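PDB 6JWY: 7,8-dihydro-6-hydroxymethylpterin pyrophosphokinase-dihydropteroate synthase from Plasmodium falciparum, which probably catalyses two successive steps of folate biosynthesis, pyrophosphorylation of 6-hydroxymethyl-7,8-dihydropterin by ATP and condensation of the resulting diphosphate with 4-aminobenzoate to 7,8-dihydropteroate. Local coordinates for residues 6-11 with 228-233; 546-551 with 588-593. The protein carries 1 engineered substitution. All coordinates share one frame; numbering follows the deposited sequence.

Interaction 1 of 2, residues 6-11 with 228-233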
loop_
_atom_site.group_PDB
_atom_site.type_symbol
_atom_site.label_atom_id
_atom_site.label_comp_id
_atom_site.label_asym_id
_atom_site.label_seq_id
_atom_site.Cartn_x
_atom_site.Cartn_y
_atom_site.Cartn_z
ATOM N N GLU A 6 -35.297 -47.481 26.217
ATOM C CA GLU A 6 -35.275 -46.294 25.311
ATOM C C GLU A 6 -35.808 -45.068 26.051
ATOM O O GLU A 6 -36.910 -44.583 25.779
ATOM C CB GLU A 6 -35.976 -46.595 23.982
ATOM C CG GLU A 6 -35.008 -46.936 22.854
ATOM C CD GLU A 6 -34.042 -48.097 23.061
ATOM O OE1 GLU A 6 -34.140 -48.778 24.108
ATOM O OE2 GLU A 6 -33.189 -48.330 22.171
ATOM N N LEU A 7 -34.985 -44.598 26.998
ATOM C CA LEU A 7 -35.116 -43.294 27.630
ATOM C C LEU A 7 -34.593 -42.214 26.674
ATOM O O LEU A 7 -34.310 -41.086 27.090
ATOM C CB LEU A 7 -34.299 -43.335 28.928
ATOM C CG LEU A 7 -34.837 -42.518 30.101
ATOM C CD1 LEU A 7 -35.827 -43.334 30.925
ATOM C CD2 LEU A 7 -33.693 -42.023 30.979
ATOM N N ILE A 8 -34.462 -42.579 25.386
ATOM C CA ILE A 8 -34.068 -41.658 24.331
ATOM C C ILE A 8 -35.305 -40.886 23.868
ATOM O O ILE A 8 -35.199 -39.777 23.342
ATOM C CB ILE A 8 -33.308 -42.392 23.197
ATOM C CG1 ILE A 8 -31.816 -42.036 23.193
ATOM C CG2 ILE A 8 -33.937 -42.142 21.836
ATOM C CD1 ILE A 8 -31.086 -42.348 21.896
ATOM N N LEU A 9 -36.487 -41.463 24.103
ATOM C CA LEU A 9 -37.729 -40.798 23.734
ATOM C C LEU A 9 -38.311 -40.068 24.945
ATOM O O LEU A 9 -39.515 -39.825 25.002
ATOM C CB LEU A 9 -38.710 -41.825 23.158
ATOM C CG LEU A 9 -38.252 -42.552 21.894
ATOM C CD1 LEU A 9 -39.401 -43.339 21.288
ATOM C CD2 LEU A 9 -37.687 -41.580 20.864
ATOM N N SER A 10 -37.433 -39.687 25.882
ATOM C CA SER A 10 -37.818 -39.039 27.126
ATOM C C SER A 10 -38.725 -37.843 26.851
ATOM O O SER A 10 -38.426 -37.005 26.002
ATOM C CB SER A 10 -36.611 -38.653 27.940
ATOM O OG SER A 10 -36.876 -38.810 29.328
ATOM N N GLU A 11 -39.841 -37.802 27.590
ATOM C CA GLU A 11 -40.905 -36.823 27.438
ATOM C C GLU A 11 -40.372 -35.423 27.728
ATOM O O GLU A 11 -40.935 -34.439 27.246
ATOM C CB GLU A 11 -42.044 -37.150 28.411
ATOM C CG GLU A 11 -43.163 -37.992 27.816
ATOM C CD GLU A 11 -44.377 -37.191 27.371
ATOM O OE1 GLU A 11 -44.291 -36.521 26.319
ATOM O OE2 GLU A 11 -45.403 -37.221 28.086
ATOM N N LYS A 228 -34.362 -49.916 12.295
ATOM C CA LYS A 228 -35.130 -49.213 11.282
ATOM C C LYS A 228 -36.337 -48.521 11.918
ATOM O O LYS A 228 -36.719 -47.428 11.508
ATOM C CB LYS A 228 -35.533 -50.239 10.217
ATOM C CG LYS A 228 -36.157 -49.720 8.926
ATOM C CD LYS A 228 -35.949 -50.657 7.738
ATOM C CE LYS A 228 -36.431 -52.081 7.951
ATOM N NZ LYS A 228 -37.897 -52.224 7.769
ATOM N N ASN A 229 -36.932 -49.153 12.931
ATOM C CA ASN A 229 -38.114 -48.581 13.552
ATOM C C ASN A 229 -37.706 -47.571 14.626
ATOM O O ASN A 229 -38.466 -46.650 14.925
ATOM C CB ASN A 229 -39.127 -49.648 13.991
ATOM C CG ASN A 229 -38.626 -50.568 15.087
ATOM O OD1 ASN A 229 -37.695 -51.349 14.881
ATOM N ND2 ASN A 229 -39.260 -50.500 16.250
ATOM N N MET A 230 -36.503 -47.742 15.193
ATOM C CA MET A 230 -35.985 -46.814 16.189
ATOM C C MET A 230 -35.695 -45.458 15.539
ATOM O O MET A 230 -36.050 -44.415 16.086
ATOM C CB MET A 230 -34.713 -47.349 16.852
ATOM C CG MET A 230 -34.358 -46.614 18.126
ATOM S SD MET A 230 -35.852 -46.308 19.100
ATOM C CE MET A 230 -35.341 -44.859 20.021
ATOM N N ILE A 231 -35.042 -45.501 14.373
ATOM C CA ILE A 231 -34.886 -44.355 13.492
ATOM C C ILE A 231 -36.247 -43.705 13.229
ATOM O O ILE A 231 -36.408 -42.505 13.455
ATOM C CB ILE A 231 -34.165 -44.775 12.198
ATOM C CG1 ILE A 231 -32.714 -45.162 12.508
ATOM C CG2 ILE A 231 -34.274 -43.691 11.130
ATOM C CD1 ILE A 231 -31.898 -45.610 11.317
ATOM N N TYR A 232 -37.223 -44.495 12.763
ATOM C CA TYR A 232 -38.547 -43.949 12.511
ATOM C C TYR A 232 -39.048 -43.265 13.780
ATOM O O TYR A 232 -39.577 -42.159 13.731
ATOM C CB TYR A 232 -39.523 -45.028 12.034
ATOM C CG TYR A 232 -40.906 -44.520 11.701
ATOM C CD1 TYR A 232 -41.868 -44.344 12.690
ATOM C CD2 TYR A 232 -41.266 -44.233 10.393
ATOM C CE1 TYR A 232 -43.141 -43.881 12.393
ATOM C CE2 TYR A 232 -42.535 -43.770 10.080
ATOM C CZ TYR A 232 -43.475 -43.592 11.082
ATOM O OH TYR A 232 -44.726 -43.135 10.790
ATOM N N LYS A 233 -38.856 -43.936 14.918
ATOM C CA LYS A 233 -39.393 -43.457 16.177
ATOM C C LYS A 233 -38.765 -42.116 16.536
ATOM O O LYS A 233 -39.480 -41.228 16.998
ATOM C CB LYS A 233 -39.266 -44.504 17.292
ATOM C CG LYS A 233 -40.510 -45.357 17.533
ATOM C CD LYS A 233 -40.766 -45.724 18.995
ATOM C CE LYS A 233 -40.007 -46.937 19.503
ATOM N NZ LYS A 233 -40.441 -48.205 18.864
#
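M230 reaches out from helix 228-238 to the side chains of E6, I8 and L9, so that the N-terminal loop before strand 16-24 is laid against a helix of the pyrophosphokinase (HPPK) domain. The contact is small, with 206 Å² buried in all, and it lies at the surface; the evidence for its apolar character is that the closest atoms of all four residue pairs are carbons, the thioether sulfur standing somewhat farther from E6 CG. The methionine carries it. With CG anti to the backbone N (chi1 -165°) and a bend at chi2 (42°), its chain brings CE, the terminal methyl, up to three loop side chains. CE lies 3.5 Å from E6 CG and 3.6 Å from I8 CG2, and somewhat farther, at 4.1 Å, from L9 CD2. From E6 it is thus the aliphatic CG that touches, not the carboxylate.

L9 divides its two methyls between M230 and K233, three residues apart along the helix. The L9 and M230 side chains slide past each other in opposite directions, and L9 CD1 rests 3.6 Å from K233 CD, the leucine and lysine crossing at about a right angle. K233 is bent at chi2, chi3 and chi4, and offers its methylenes to the leucine; its ammonium group does not pair with E6, since K233 NZ stays 8.0 Å from E6 OE2, too far for a salt bridge.

Further packing places the pair in the domain. I8 also touches D176, in the loop before helix 177-190, and S179 within that helix, whereas I231 packs on V182 of the same helix and on M309 of helix 304-312. The bound ATP is about 14 Å from the I8 side chain, so the contact does not line the nucleotide site. Within helix 228-238 the turn bearing both lysine and methionine is closed by K233 N bonding to N229 O at 2.7 Å.

Interaction 2 of 2, residues 546-551 with 588-593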
loop_
_atom_site.group_PDB
_atom_site.type_symbol
_atom_site.label_atom_id
_atom_site.label_comp_id
_atom_site.label_asym_id
_atom_site.label_seq_id
_atom_site.Cartn_x
_atom_site.Cartn_y
_atom_site.Cartn_z
ATOM N N ASN A 546 -11.868 6.308 22.853
ATOM C CA ASN A 546 -10.945 5.610 21.974
ATOM C C ASN A 546 -11.681 5.400 20.654
ATOM O O ASN A 546 -12.116 4.287 20.339
ATOM C CB ASN A 546 -10.424 4.334 22.641
ATOM C CG ASN A 546 -9.329 3.603 21.883
ATOM O OD1 ASN A 546 -8.931 3.998 20.781
ATOM N ND2 ASN A 546 -8.850 2.502 22.453
ATOM N N LEU A 547 -11.842 6.507 19.917
ATOM C CA LEU A 547 -12.587 6.605 18.674
ATOM C C LEU A 547 -12.539 5.290 17.906
ATOM O O LEU A 547 -13.583 4.705 17.612
ATOM C CB LEU A 547 -11.994 7.736 17.829
ATOM C CG LEU A 547 -12.561 7.910 16.416
ATOM C CD1 LEU A 547 -13.963 8.505 16.443
ATOM C CD2 LEU A 547 -11.668 8.806 15.574
ATOM N N VAL A 548 -11.324 4.836 17.581
ATOM C CA VAL A 548 -11.169 3.766 16.610
ATOM C C VAL A 548 -11.753 2.477 17.177
ATOM O O VAL A 548 -12.416 1.744 16.453
ATOM C CB VAL A 548 -9.704 3.584 16.164
ATOM C CG1 VAL A 548 -9.433 2.211 15.586
ATOM C CG2 VAL A 548 -9.189 4.706 15.280
ATOM N N TYR A 549 -11.504 2.186 18.459
ATOM C CA TYR A 549 -11.916 0.893 19.002
ATOM C C TYR A 549 -13.333 0.988 19.551
ATOM O O TYR A 549 -14.034 -0.021 19.596
ATOM C CB TYR A 549 -10.866 0.280 19.945
ATOM C CG TYR A 549 -9.624 -0.188 19.225
ATOM C CD1 TYR A 549 -8.654 0.739 18.856
ATOM C CD2 TYR A 549 -9.445 -1.516 18.845
ATOM C CE1 TYR A 549 -7.531 0.366 18.140
ATOM C CE2 TYR A 549 -8.327 -1.913 18.120
ATOM C CZ TYR A 549 -7.378 -0.959 17.762
ATOM O OH TYR A 549 -6.255 -1.266 17.039
ATOM N N ASP A 550 -13.775 2.201 19.904
ATOM C CA ASP A 550 -15.148 2.330 20.377
ATOM C C ASP A 550 -16.084 1.912 19.240
ATOM O O ASP A 550 -16.991 1.078 19.411
ATOM C CB ASP A 550 -15.487 3.756 20.821
ATOM C CG ASP A 550 -14.689 4.295 22.006
ATOM O OD1 ASP A 550 -14.207 3.485 22.838
ATOM O OD2 ASP A 550 -14.545 5.537 22.092
ATOM N N ILE A 551 -15.825 2.505 18.062
ATOM C CA ILE A 551 -16.588 2.237 16.859
ATOM C C ILE A 551 -16.456 0.774 16.450
ATOM O O ILE A 551 -17.455 0.131 16.114
ATOM C CB ILE A 551 -16.220 3.230 15.746
ATOM C CG1 ILE A 551 -16.838 4.592 16.093
ATOM C CG2 ILE A 551 -16.671 2.716 14.383
ATOM C CD1 ILE A 551 -16.096 5.788 15.552
ATOM N N ILE A 588 -10.872 11.385 9.323
ATOM C CA ILE A 588 -9.592 11.034 8.727
ATOM C C ILE A 588 -8.943 9.935 9.565
ATOM O O ILE A 588 -8.390 8.972 9.034
ATOM C CB ILE A 588 -8.670 12.254 8.470
ATOM C CG1 ILE A 588 -8.628 12.601 6.985
ATOM C CG2 ILE A 588 -7.245 11.970 8.935
ATOM C CD1 ILE A 588 -9.964 12.994 6.406
ATOM N N LYS A 589 -9.057 10.087 10.881
ATOM C CA LYS A 589 -8.406 9.204 11.834
ATOM C C LYS A 589 -8.952 7.792 11.680
ATOM O O LYS A 589 -8.231 6.834 11.927
ATOM C CB LYS A 589 -8.693 9.663 13.265
ATOM C CG LYS A 589 -7.522 9.541 14.220
ATOM C CD LYS A 589 -7.452 8.245 14.936
ATOM C CE LYS A 589 -6.500 8.310 16.114
ATOM N NZ LYS A 589 -7.172 8.925 17.291
ATOM N N LEU A 590 -10.230 7.680 11.308
ATOM C CA LEU A 590 -10.851 6.375 11.188
ATOM C C LEU A 590 -10.326 5.720 9.916
ATOM O O LEU A 590 -10.188 4.502 9.850
ATOM C CB LEU A 590 -12.370 6.560 11.149
ATOM C CG LEU A 590 -13.062 6.727 12.508
ATOM C CD1 LEU A 590 -14.473 7.246 12.315
ATOM C CD2 LEU A 590 -13.101 5.410 13.290
ATOM N N LEU A 591 -9.979 6.554 8.925
ATOM C CA LEU A 591 -9.472 6.049 7.660
ATOM C C LEU A 591 -8.003 5.694 7.817
ATOM O O LEU A 591 -7.583 4.656 7.329
ATOM C CB LEU A 591 -9.650 7.078 6.548
ATOM C CG LEU A 591 -10.942 7.024 5.745
ATOM C CD1 LEU A 591 -10.962 8.212 4.791
ATOM C CD2 LEU A 591 -11.045 5.710 4.974
ATOM N N GLN A 592 -7.240 6.519 8.531
ATOM C CA GLN A 592 -5.860 6.138 8.802
ATOM C C GLN A 592 -5.773 4.759 9.450
ATOM O O GLN A 592 -4.815 4.035 9.208
ATOM C CB GLN A 592 -5.180 7.133 9.729
ATOM C CG GLN A 592 -5.195 8.544 9.178
ATOM C CD GLN A 592 -4.576 9.528 10.131
ATOM O OE1 GLN A 592 -4.427 9.258 11.317
ATOM N NE2 GLN A 592 -4.209 10.687 9.611
ATOM N N ASN A 593 -6.754 4.388 10.282
ATOM C CA ASN A 593 -6.664 3.136 11.016
ATOM C C ASN A 593 -7.663 2.118 10.488
ATOM O O ASN A 593 -8.130 1.275 11.241
ATOM C CB ASN A 593 -6.997 3.313 12.499
ATOM C CG ASN A 593 -6.016 4.211 13.207
ATOM O OD1 ASN A 593 -5.046 3.723 13.794
ATOM N ND2 ASN A 593 -6.259 5.511 13.133
#
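L547, V548 and I551 of helix 547-564 close on L590 of helix 584-592 in the buried, tightly packed part of the contact. L590 presents both methyls to I551 CD1, CD2 at 3.8 Å and CD1 at 3.9 Å, the side chains meeting at about a right angle. L547 comes in obliquely, its CD2 4.0 Å from L590 CG. L590 CD2 also comes 4.2 Å from V548 CA, meeting the helix backbone more closely than the valine methyls.

V548 CG2 makes van der Waals contact with buried N593, at ND2 (3.7 Å) and CB. That amide is held by its own helix end: N593 ND2 donates to K589 O (2.7 Å, N-H...O 163°) in the plane of both groups, and N593 N bonds to the same oxygen. N593 further packs on S712 of the second subunit.

The looser margin is K589, partly exposed, which touches through CB, against L547 CD2, and CD, 4.0 Å from V548 CG2.

The segment axes approach to 10.1 Å at a signed crossing angle of -77°. Helix 547-564 precedes strand 572-575 and helix 584-592 follows it, so the pair represents successive helices in the outer layer of a TIM barrel, the fold of dihydropteroate synthases.

How the interactions relate
Interaction 1 and interaction 2 belong to the two different enzymatic parts of this bifunctional chain. Their centres are 56 Å apart and their nearest atoms about 43 Å, on opposite sides of the chain's centre, and they share no helix, strand or sheet. They follow in series: 6-11 with 228-233 closes before 546-551 with 588-593 opens. The first spans 216 residues and joins the loop leading into strand 16-24 of the antiparallel sheet to helix 228-238; the second spans 36 and pairs two helices of the parallel barrel. One is therefore a long-range surface closure within the pyrophosphokinase, the other a short-range buried helix pairing within the synthase, and neither connects the two parts.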